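PDB 5JM8: aerobactin synthase IucA from Klebsiella pneumoniae subsp. pneumoniae, which binds ATP and magnesium as an NIS synthetase, probably ligating citrate to N6-acetyl-N6-hydroxylysine in the assembly of the siderophore aerobactin. Local coordinates for residues Q308-D311 / W312-L315; S490-A493 / V494-A497. All blocks are in the same frame, centred on the assembly; numbering follows the deposited sequence.

Contact 1 (Q308-D311 / W312-L315); sequences QTDD and WQTL
Trp312 meets Thr309 at the N-terminal turn of helix 310-318, where Thr309 holds the N-cap position. CB of Trp312 lies 3.7 Å from OG1 of Thr309, and the two side chains cross at about a right angle. The hydroxyl of Thr309 bonds outside this turn, to Leu306 O and to NE1 of Trp460. The indole of Trp312 stands with CG anti to its own backbone N (chi1 178°), which carries the ring away from the turn into a buried place against Trp460 and Gln326.

Gln313 N donates to Thr309 O at 3.1 Å, an i to i+4 helical bond. Its side chain runs beside that of Asp310, both pointing the same way. The amide and carboxylate planes are only 17° apart. OE1 of Gln313 lies 3.3 Å from OD1 of Asp310; both are acceptors, so this is no hydrogen bond. NE2 instead makes a weak hydrogen bond to Gly391 O of the second subunit.

Thr314 holds Asp310 O twice. Its N donates at 2.7 Å and its hydroxyl OG1 at 2.8 Å, from opposite faces of the carbonyl plane. OG1 sits above that plane, 35° out of it. Leu315 N continues the pattern, bonding to Asp311 O at 2.9 Å.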
loop_
_atom_site.group_PDB
_atom_site.type_symbol
_atom_site.label_atom_id
_atom_site.label_comp_id
_atom_site.label_asym_id
_atom_site.label_seq_id
_atom_site.Cartn_x
_atom_site.Cartn_y
_atom_site.Cartn_z
ATOM N N GLN A 308 4.830 6.813 -33.803
ATOM C CA GLN A 308 6.097 6.098 -33.916
ATOM C C GLN A 308 7.095 6.854 -34.791
ATOM O O GLN A 308 8.255 6.455 -34.910
ATOM C CB GLN A 308 5.870 4.697 -34.488
ATOM C CG GLN A 308 5.124 3.764 -33.553
ATOM C CD GLN A 308 5.884 3.497 -32.268
ATOM O OE1 GLN A 308 5.546 4.028 -31.209
ATOM N NE2 GLN A 308 6.920 2.670 -32.354
ATOM N N THR A 309 6.641 7.946 -35.398
ATOM C CA THR A 309 7.492 8.741 -36.273
ATOM C C THR A 309 8.418 9.636 -35.464
ATOM O O THR A 309 8.185 9.882 -34.280
ATOM C CB THR A 309 6.665 9.611 -37.231
ATOM O OG1 THR A 309 5.907 10.572 -36.485
ATOM C CG2 THR A 309 5.726 8.751 -38.058
ATOM N N ASP A 310 9.467 10.125 -36.116
ATOM C CA ASP A 310 10.487 10.912 -35.438
ATOM C C ASP A 310 9.986 12.310 -35.072
ATOM O O ASP A 310 10.429 12.889 -34.081
ATOM C CB ASP A 310 11.739 11.019 -36.310
ATOM C CG ASP A 310 12.389 9.673 -36.566
ATOM O OD1 ASP A 310 12.302 8.790 -35.688
ATOM O OD2 ASP A 310 12.991 9.498 -37.646
ATOM N N ASP A 311 9.074 12.858 -35.870
ATOM C CA ASP A 311 8.534 14.188 -35.591
ATOM C C ASP A 311 7.626 14.176 -34.362
ATOM O O ASP A 311 7.607 15.134 -33.590
ATOM C CB ASP A 311 7.768 14.731 -36.800
ATOM C CG ASP A 311 8.685 15.236 -37.898
ATOM O OD1 ASP A 311 9.908 15.340 -37.663
ATOM O OD2 ASP A 311 8.175 15.545 -38.995
ATOM N N TRP A 312 6.865 13.098 -34.188
ATOM C CA TRP A 312 6.128 12.898 -32.945
ATOM C C TRP A 312 7.115 12.818 -31.797
ATOM O O TRP A 312 6.934 13.435 -30.749
ATOM C CB TRP A 312 5.291 11.621 -32.985
ATOM C CG TRP A 312 4.559 11.381 -31.702
ATOM C CD1 TRP A 312 5.071 10.858 -30.549
ATOM C CD2 TRP A 312 3.180 11.658 -31.440
ATOM N NE1 TRP A 312 4.095 10.796 -29.586
ATOM C CE2 TRP A 312 2.925 11.280 -30.107
ATOM C CE3 TRP A 312 2.135 12.191 -32.203
ATOM C CZ2 TRP A 312 1.670 11.415 -29.521
ATOM C CZ3 TRP A 312 0.890 12.324 -31.620
ATOM C CH2 TRP A 312 0.668 11.938 -30.290
ATOM N N GLN A 313 8.153 12.021 -32.020
ATOM C CA GLN A 313 9.249 11.863 -31.080
ATOM C C GLN A 313 9.826 13.221 -30.696
ATOM O O GLN A 313 10.145 13.472 -29.532
ATOM C CB GLN A 313 10.331 10.977 -31.700
ATOM C CG GLN A 313 11.039 10.079 -30.721
ATOM C CD GLN A 313 12.127 9.248 -31.374
ATOM O OE1 GLN A 313 12.552 9.529 -32.495
ATOM N NE2 GLN A 313 12.591 8.224 -30.669
ATOM N N THR A 314 9.951 14.094 -31.691
ATOM C CA THR A 314 10.449 15.446 -31.485
ATOM C C THR A 314 9.463 16.248 -30.649
ATOM O O THR A 314 9.853 16.982 -29.738
ATOM C CB THR A 314 10.685 16.167 -32.828
ATOM O OG1 THR A 314 11.599 15.410 -33.630
ATOM C CG2 THR A 314 11.251 17.565 -32.606
ATOM N N LEU A 315 8.180 16.098 -30.967
ATOM C CA LEU A 315 7.124 16.799 -30.249
ATOM C C LEU A 315 7.083 16.352 -28.793
ATOM O O LEU A 315 6.962 17.174 -27.887
ATOM C CB LEU A 315 5.766 16.558 -30.917
ATOM C CG LEU A 315 4.525 17.076 -30.183
ATOM C CD1 LEU A 315 4.516 18.596 -30.108
ATOM C CD2 LEU A 315 3.260 16.567 -30.853
#

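Contact 2 (S490-A493 / V494-A497); sequences STFA and VTAA
Two turns of helix 475-500, kinked near Ser490 and Ala493, form this contact, in the FhuF-like part of the chain. Regular bonding is interrupted at the N atoms of Ser490 and Ala493. Val494 N makes two weak hydrogen bonds, to Ser490 O at 3.4 Å and to Thr491 O at 3.0 Å. Thr495, Ala496 and Ala497 each bond through N to the carbonyl four residues back. Thr495 N bonds to Thr491 O at 3.1 Å, in the carbonyl plane, and Ala497 N reaches Ala493 O.

Phe492 O takes two bonds. Ala496 N donates to Phe492 O at 2.8 Å. OG1 of Thr495 adds a second bond to Phe492 O at 3.1 Å. Both donors lie above the same face of the carbonyl plane. The hydroxyl comes in from the side, with a C=O...OG1 angle of 100°. It gets there because OG1 stands between the backbone N and carbonyl carbon of Thr495 (chi1 62°). This gives the buried hydroxyl a partner within the helix, though the approach is not along a lone pair of the carbonyl. The Phe492 and Thr495 side chains lie alongside each other and point the same way. CG2 of Val494 packs 3.6 Å from Ser490 O.

These turns are buried on several sides. Helix 506-521 meets Phe492 through Met510 and Thr495 through Leu509. Helix 394-420 brings Trp401 to Val494 and Leu410 to Thr491. Helix 364-368 packs on Ala493 and Val494 through Thr368, and Pro570 and Leu571 touch the Phe492 side chain.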
loop_
_atom_site.group_PDB
_atom_site.type_symbol
_atom_site.label_atom_id
_atom_site.label_comp_id
_atom_site.label_asym_id
_atom_site.label_seq_id
_atom_site.Cartn_x
_atom_site.Cartn_y
_atom_site.Cartn_z
ATOM N N SER A 490 -13.657 24.482 -21.640
ATOM C CA SER A 490 -12.469 24.000 -20.944
ATOM C C SER A 490 -11.884 25.064 -20.028
ATOM O O SER A 490 -12.072 25.031 -18.812
ATOM C CB SER A 490 -11.401 23.553 -21.945
ATOM O OG SER A 490 -11.475 22.161 -22.185
ATOM N N THR A 491 -11.170 26.007 -20.629
ATOM C CA THR A 491 -10.432 27.007 -19.880
ATOM C C THR A 491 -11.364 27.915 -19.089
ATOM O O THR A 491 -11.100 28.225 -17.932
ATOM C CB THR A 491 -9.565 27.855 -20.819
ATOM O OG1 THR A 491 -8.758 26.991 -21.628
ATOM C CG2 THR A 491 -8.669 28.800 -20.028
ATOM N N PHE A 492 -12.458 28.341 -19.710
ATOM C CA PHE A 492 -13.369 29.271 -19.053
ATOM C C PHE A 492 -14.150 28.585 -17.931
ATOM O O PHE A 492 -14.677 29.254 -17.045
ATOM C CB PHE A 492 -14.330 29.896 -20.069
ATOM C CG PHE A 492 -13.659 30.812 -21.068
ATOM C CD1 PHE A 492 -12.374 31.290 -20.853
ATOM C CD2 PHE A 492 -14.319 31.197 -22.223
ATOM C CE1 PHE A 492 -11.764 32.129 -21.771
ATOM C CE2 PHE A 492 -13.711 32.033 -23.145
ATOM C CZ PHE A 492 -12.436 32.498 -22.917
ATOM N N ALA A 493 -14.217 27.256 -17.959
ATOM C CA ALA A 493 -14.835 26.514 -16.866
ATOM C C ALA A 493 -13.934 26.576 -15.643
ATOM O O ALA A 493 -14.405 26.590 -14.506
ATOM C CB ALA A 493 -15.092 25.076 -17.263
ATOM N N VAL A 494 -12.628 26.620 -15.889
ATOM C CA VAL A 494 -11.649 26.762 -14.819
ATOM C C VAL A 494 -11.762 28.149 -14.191
ATOM O O VAL A 494 -11.877 28.278 -12.974
ATOM C CB VAL A 494 -10.209 26.528 -15.340
ATOM C CG1 VAL A 494 -9.177 26.867 -14.277
ATOM C CG2 VAL A 494 -10.045 25.092 -15.804
ATOM N N THR A 495 -11.735 29.182 -15.026
ATOM C CA THR A 495 -11.796 30.557 -14.539
ATOM C C THR A 495 -13.147 30.848 -13.884
ATOM O O THR A 495 -13.223 31.588 -12.904
ATOM C CB THR A 495 -11.551 31.571 -15.677
ATOM O OG1 THR A 495 -12.568 31.439 -16.676
ATOM C CG2 THR A 495 -10.191 31.341 -16.317
ATOM N N ALA A 496 -14.207 30.253 -14.426
ATOM C CA ALA A 496 -15.557 30.449 -13.904
ATOM C C ALA A 496 -15.734 29.810 -12.533
ATOM O O ALA A 496 -16.345 30.398 -11.643
ATOM C CB ALA A 496 -16.582 29.887 -14.873
ATOM N N ALA A 497 -15.208 28.600 -12.374
ATOM C CA ALA A 497 -15.262 27.902 -11.096
ATOM C C ALA A 497 -14.581 28.722 -10.007
ATOM O O ALA A 497 -15.094 28.853 -8.900
ATOM C CB ALA A 497 -14.612 26.539 -11.214
#

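Contacts 1 and 2 do not touch. Their centres are about 31 Å apart and their nearest atoms about 18 Å apart. Contact 1 belongs to the IucA/IucC family region and contact 2 to the FhuF-like region. Helix 394-420 reaches both: its Tyr420 packs on Thr314 and Leu315, while Tyr405 touches Ser490. Contact 2 lies near the nucleotide site. The side chain of Ala493 is about 7 Å from the bound ATP, and that of Ser490 about 10 Å from the magnesium ion, whose site includes Gln429, Asn430 and Asp447. Contact 1 is more peripheral and meets the second subunit, through Gly391 and Gln396 of that chain.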